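Long-range contact in D-alanyl-D-alanine carboxypeptidase (PDB 4RYE), which shows D,D-carboxypeptidase activity and probably cleaves the terminal D-Ala-D-Ala of peptidoglycan stem peptides, taking part in mycobacterial cell-wall biogenesis: residues 41-53 / 208-220. Residues are numbered along the deposited sequence; the frame is centred on the assembly and turned at random.
Sequences VAHPPASTIKVLL and KTGYTNAARKTFV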
# COMPACT_ATOMS: atom_id res chain seq x y z
N VAL A 41 11.33 0.68 12.85
CA VAL A 41 12.23 1.74 12.40
C VAL A 41 11.56 2.55 11.29
O VAL A 41 11.07 1.98 10.31
CB VAL A 41 13.58 1.15 11.91
CG1 VAL A 41 14.42 2.22 11.23
CG2 VAL A 41 14.34 0.53 13.08
N ALA A 42 11.52 3.88 11.45
CA ALA A 42 10.81 4.75 10.50
C ALA A 42 11.59 4.99 9.22
O ALA A 42 12.79 5.27 9.26
CB ALA A 42 10.43 6.09 11.15
N HIS A 43 10.90 4.87 8.09
CA HIS A 43 11.45 5.18 6.77
C HIS A 43 10.33 5.82 5.95
O HIS A 43 9.16 5.70 6.31
CB HIS A 43 11.95 3.90 6.07
CG HIS A 43 13.19 3.31 6.67
ND1 HIS A 43 14.42 3.93 6.60
CD2 HIS A 43 13.38 2.16 7.36
CE1 HIS A 43 15.32 3.17 7.22
NE2 HIS A 43 14.71 2.10 7.69
N PRO A 44 10.69 6.52 4.87
CA PRO A 44 9.64 7.07 4.01
C PRO A 44 8.83 5.95 3.36
O PRO A 44 9.40 4.93 2.98
CB PRO A 44 10.43 7.84 2.94
CG PRO A 44 11.75 8.19 3.65
CD PRO A 44 12.03 6.98 4.50
N PRO A 45 7.50 6.13 3.27
CA PRO A 45 6.63 5.07 2.77
C PRO A 45 6.45 5.05 1.25
O PRO A 45 6.00 4.03 0.72
CB PRO A 45 5.29 5.41 3.42
CG PRO A 45 5.30 6.91 3.51
CD PRO A 45 6.74 7.24 3.87
N ALA A 46 6.78 6.14 0.56
CA ALA A 46 6.42 6.29 -0.85
C ALA A 46 4.94 5.92 -1.04
O ALA A 46 4.12 6.19 -0.17
CB ALA A 46 7.32 5.44 -1.74
N SER A 47 4.63 5.28 -2.17
CA SER A 47 3.24 5.04 -2.56
C SER A 47 2.47 4.06 -1.67
O SER A 47 1.26 3.91 -1.83
CB SER A 47 3.16 4.58 -4.03
OG SER A 47 3.22 5.67 -4.93
N THR A 48 3.14 3.38 -0.75
CA THR A 48 2.38 2.55 0.20
C THR A 48 1.41 3.41 1.00
O THR A 48 0.36 2.93 1.43
CB THR A 48 3.28 1.75 1.16
OG1 THR A 48 4.10 2.65 1.93
CG2 THR A 48 4.14 0.76 0.39
N ILE A 49 1.75 4.69 1.18
CA ILE A 49 0.88 5.60 1.91
C ILE A 49 -0.44 5.85 1.18
O ILE A 49 -1.40 6.32 1.78
CB ILE A 49 1.60 6.95 2.22
CG1 ILE A 49 1.11 7.53 3.55
CG2 ILE A 49 1.38 7.95 1.10
CD1 ILE A 49 1.43 6.68 4.76
N LYS A 50 -0.50 5.51 -0.11
CA LYS A 50 -1.77 5.61 -0.84
C LYS A 50 -2.86 4.71 -0.24
O LYS A 50 -4.04 4.96 -0.42
CB LYS A 50 -1.59 5.28 -2.33
CG LYS A 50 -0.83 6.36 -3.13
CD LYS A 50 -0.69 5.91 -4.59
CE LYS A 50 -0.22 7.03 -5.50
NZ LYS A 50 1.24 7.22 -5.41
N VAL A 51 -2.46 3.65 0.46
CA VAL A 51 -3.43 2.81 1.15
C VAL A 51 -4.15 3.60 2.25
O VAL A 51 -5.36 3.47 2.46
CB VAL A 51 -2.76 1.56 1.77
CG1 VAL A 51 -3.78 0.72 2.53
CG2 VAL A 51 -2.08 0.71 0.69
N LEU A 52 -3.39 4.42 2.96
CA LEU A 52 -3.96 5.30 3.97
C LEU A 52 -4.90 6.34 3.34
O LEU A 52 -5.95 6.64 3.90
CB LEU A 52 -2.84 5.99 4.75
CG LEU A 52 -3.24 6.80 5.97
CD1 LEU A 52 -4.01 5.91 6.94
CD2 LEU A 52 -2.01 7.40 6.63
N LEU A 53 -4.53 6.88 2.19
CA LEU A 53 -5.44 7.79 1.47
C LEU A 53 -6.72 7.05 1.09
O LEU A 53 -7.82 7.58 1.24
CB LEU A 53 -4.77 8.35 0.22
CG LEU A 53 -5.68 9.16 -0.71
CD1 LEU A 53 -6.24 10.38 -0.01
CD2 LEU A 53 -4.90 9.57 -1.97
N LYS A 208 0.42 -3.23 -2.39
CA LYS A 208 0.70 -1.91 -2.92
C LYS A 208 2.21 -1.70 -2.89
O LYS A 208 2.83 -1.91 -1.85
CB LYS A 208 -0.01 -0.85 -2.08
CG LYS A 208 0.12 0.56 -2.65
CD LYS A 208 -0.74 0.72 -3.90
CE LYS A 208 -0.42 2.00 -4.64
NZ LYS A 208 0.95 1.97 -5.23
N THR A 209 2.79 -1.33 -4.02
CA THR A 209 4.23 -1.09 -4.11
C THR A 209 4.52 0.40 -4.08
O THR A 209 3.62 1.21 -4.32
CB THR A 209 4.78 -1.59 -5.43
OG1 THR A 209 4.05 -0.96 -6.49
CG2 THR A 209 4.62 -3.09 -5.53
N GLY A 210 5.77 0.76 -3.81
CA GLY A 210 6.17 2.16 -3.89
C GLY A 210 7.65 2.35 -4.14
O GLY A 210 8.46 1.48 -3.82
N TYR A 211 8.00 3.49 -4.72
CA TYR A 211 9.40 3.86 -4.83
C TYR A 211 9.55 5.37 -4.87
O TYR A 211 8.78 6.06 -5.54
CB TYR A 211 10.06 3.27 -6.09
CG TYR A 211 11.51 3.71 -6.24
CD1 TYR A 211 12.53 3.02 -5.61
CD2 TYR A 211 11.84 4.85 -6.97
CE1 TYR A 211 13.84 3.42 -5.72
CE2 TYR A 211 13.16 5.26 -7.08
CZ TYR A 211 14.15 4.54 -6.45
OH TYR A 211 15.46 4.94 -6.55
N THR A 212 10.54 5.87 -4.14
CA THR A 212 11.09 7.20 -4.36
C THR A 212 12.56 7.09 -4.06
O THR A 212 13.01 6.08 -3.51
CB THR A 212 10.49 8.29 -3.43
OG1 THR A 212 10.87 8.02 -2.08
CG2 THR A 212 8.96 8.37 -3.54
N ASN A 213 13.33 8.12 -4.39
CA ASN A 213 14.75 8.11 -4.10
C ASN A 213 14.99 8.03 -2.59
O ASN A 213 15.88 7.31 -2.13
CB ASN A 213 15.42 9.35 -4.70
CG ASN A 213 16.92 9.20 -4.83
OD1 ASN A 213 17.40 8.15 -5.27
ND2 ASN A 213 17.66 10.23 -4.43
N ALA A 214 14.19 8.75 -1.81
CA ALA A 214 14.33 8.77 -0.36
C ALA A 214 13.80 7.49 0.32
O ALA A 214 14.36 7.04 1.32
CB ALA A 214 13.66 10.00 0.24
N ALA A 215 12.72 6.93 -0.22
CA ALA A 215 12.12 5.73 0.36
C ALA A 215 12.80 4.45 -0.08
O ALA A 215 12.69 3.41 0.60
CB ALA A 215 10.64 5.65 -0.01
N ARG A 216 13.48 4.51 -1.22
CA ARG A 216 13.86 3.30 -1.95
C ARG A 216 12.60 2.47 -2.21
O ARG A 216 11.52 3.04 -2.39
CB ARG A 216 14.97 2.53 -1.22
CG ARG A 216 16.24 3.37 -1.08
CD ARG A 216 17.33 2.70 -0.27
NE ARG A 216 18.49 3.59 -0.19
CZ ARG A 216 19.67 3.26 0.31
NH1 ARG A 216 19.88 2.03 0.79
NH2 ARG A 216 20.65 4.15 0.33
N LYS A 217 12.70 1.14 -2.24
CA LYS A 217 11.51 0.34 -2.58
C LYS A 217 10.69 0.01 -1.36
O LYS A 217 11.23 -0.39 -0.32
CB LYS A 217 11.90 -0.96 -3.28
CG LYS A 217 12.76 -0.78 -4.52
CD LYS A 217 12.82 -2.06 -5.35
CE LYS A 217 11.42 -2.42 -5.81
NZ LYS A 217 11.40 -3.45 -6.86
N THR A 218 9.37 0.17 -1.46
CA THR A 218 8.48 -0.24 -0.38
C THR A 218 7.37 -1.16 -0.90
O THR A 218 7.05 -1.16 -2.09
CB THR A 218 7.84 0.97 0.34
OG1 THR A 218 7.09 1.74 -0.61
CG2 THR A 218 8.91 1.86 0.98
N PHE A 219 6.78 -1.94 -0.00
CA PHE A 219 5.69 -2.81 -0.37
C PHE A 219 4.93 -3.21 0.87
O PHE A 219 5.52 -3.41 1.94
CB PHE A 219 6.20 -4.06 -1.10
CG PHE A 219 5.11 -5.06 -1.41
CD1 PHE A 219 4.29 -4.89 -2.51
CD2 PHE A 219 4.92 -6.18 -0.60
CE1 PHE A 219 3.28 -5.80 -2.80
CE2 PHE A 219 3.92 -7.10 -0.88
CZ PHE A 219 3.10 -6.91 -1.98
N VAL A 220 3.62 -3.31 0.72
CA VAL A 220 2.76 -3.89 1.75
C VAL A 220 1.74 -4.75 1.02
O VAL A 220 1.30 -4.40 -0.07
CB VAL A 220 2.07 -2.80 2.62
CG1 VAL A 220 1.15 -1.90 1.77
CG2 VAL A 220 1.30 -3.45 3.75
O HOH W 1 11.37 3.14 2.94
O HOH W 2 5.99 5.99 -4.84
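T218 donates its hydroxyl to the carbonyl of P45, OG1 to O 2.9 Å, the one direct hydrogen bond between 41-53 and 208-220. The donor stands above the carbonyl plane, 43° out of it. On its own side of the contact, T48 turns OG1 (chi1 60°) back onto P45 O at 2.6 Å, and the backbone N of T48 also donates to it, so three donors grip this one oxygen. Water 1 ties the neighbouring carbonyl, P44 O, to A215 O, and water 2 joins S47 OG to the backbone N of Y211.

Close packing surrounds these bonds. Among the apolar pairs, A215 CB sits against both P44 CB and A46 CB, 3.7 Å from each, while A46 CB also meets T212 CG2, and V51 CG2 lies against K208 CB. G210, which has no side chain, and S47 bring their CA atoms within 4.3 Å. The methyl of T48 packs against T218 of strand 218-225, its CG2 3.3 Å from T218 OG1.

K208 leaves the strand with CG anti to its backbone N (chi1 -174°) and bends at chi2 and chi4, passing S47 O before NZ turns back to T209 O, 2.9 Å away and in the carbonyl plane. K50 crosses it, bends at chi4 and donates from NZ to S47 OG at 2.6 Å; N104 and the carbonyl of S142 also hold this amine. S102, probably the third active-site residue, hydrogen-bonds both K208 NZ and S47 OG.

S47, the inferred acyl-ester nucleophile, and K50, the proton acceptor by similarity, thus form the SxxK motif leading into helix 50-60, facing the KTG motif on edge strand 204-212: the active-site cleft of the penicillin-binding protein and serine beta-lactamase fold.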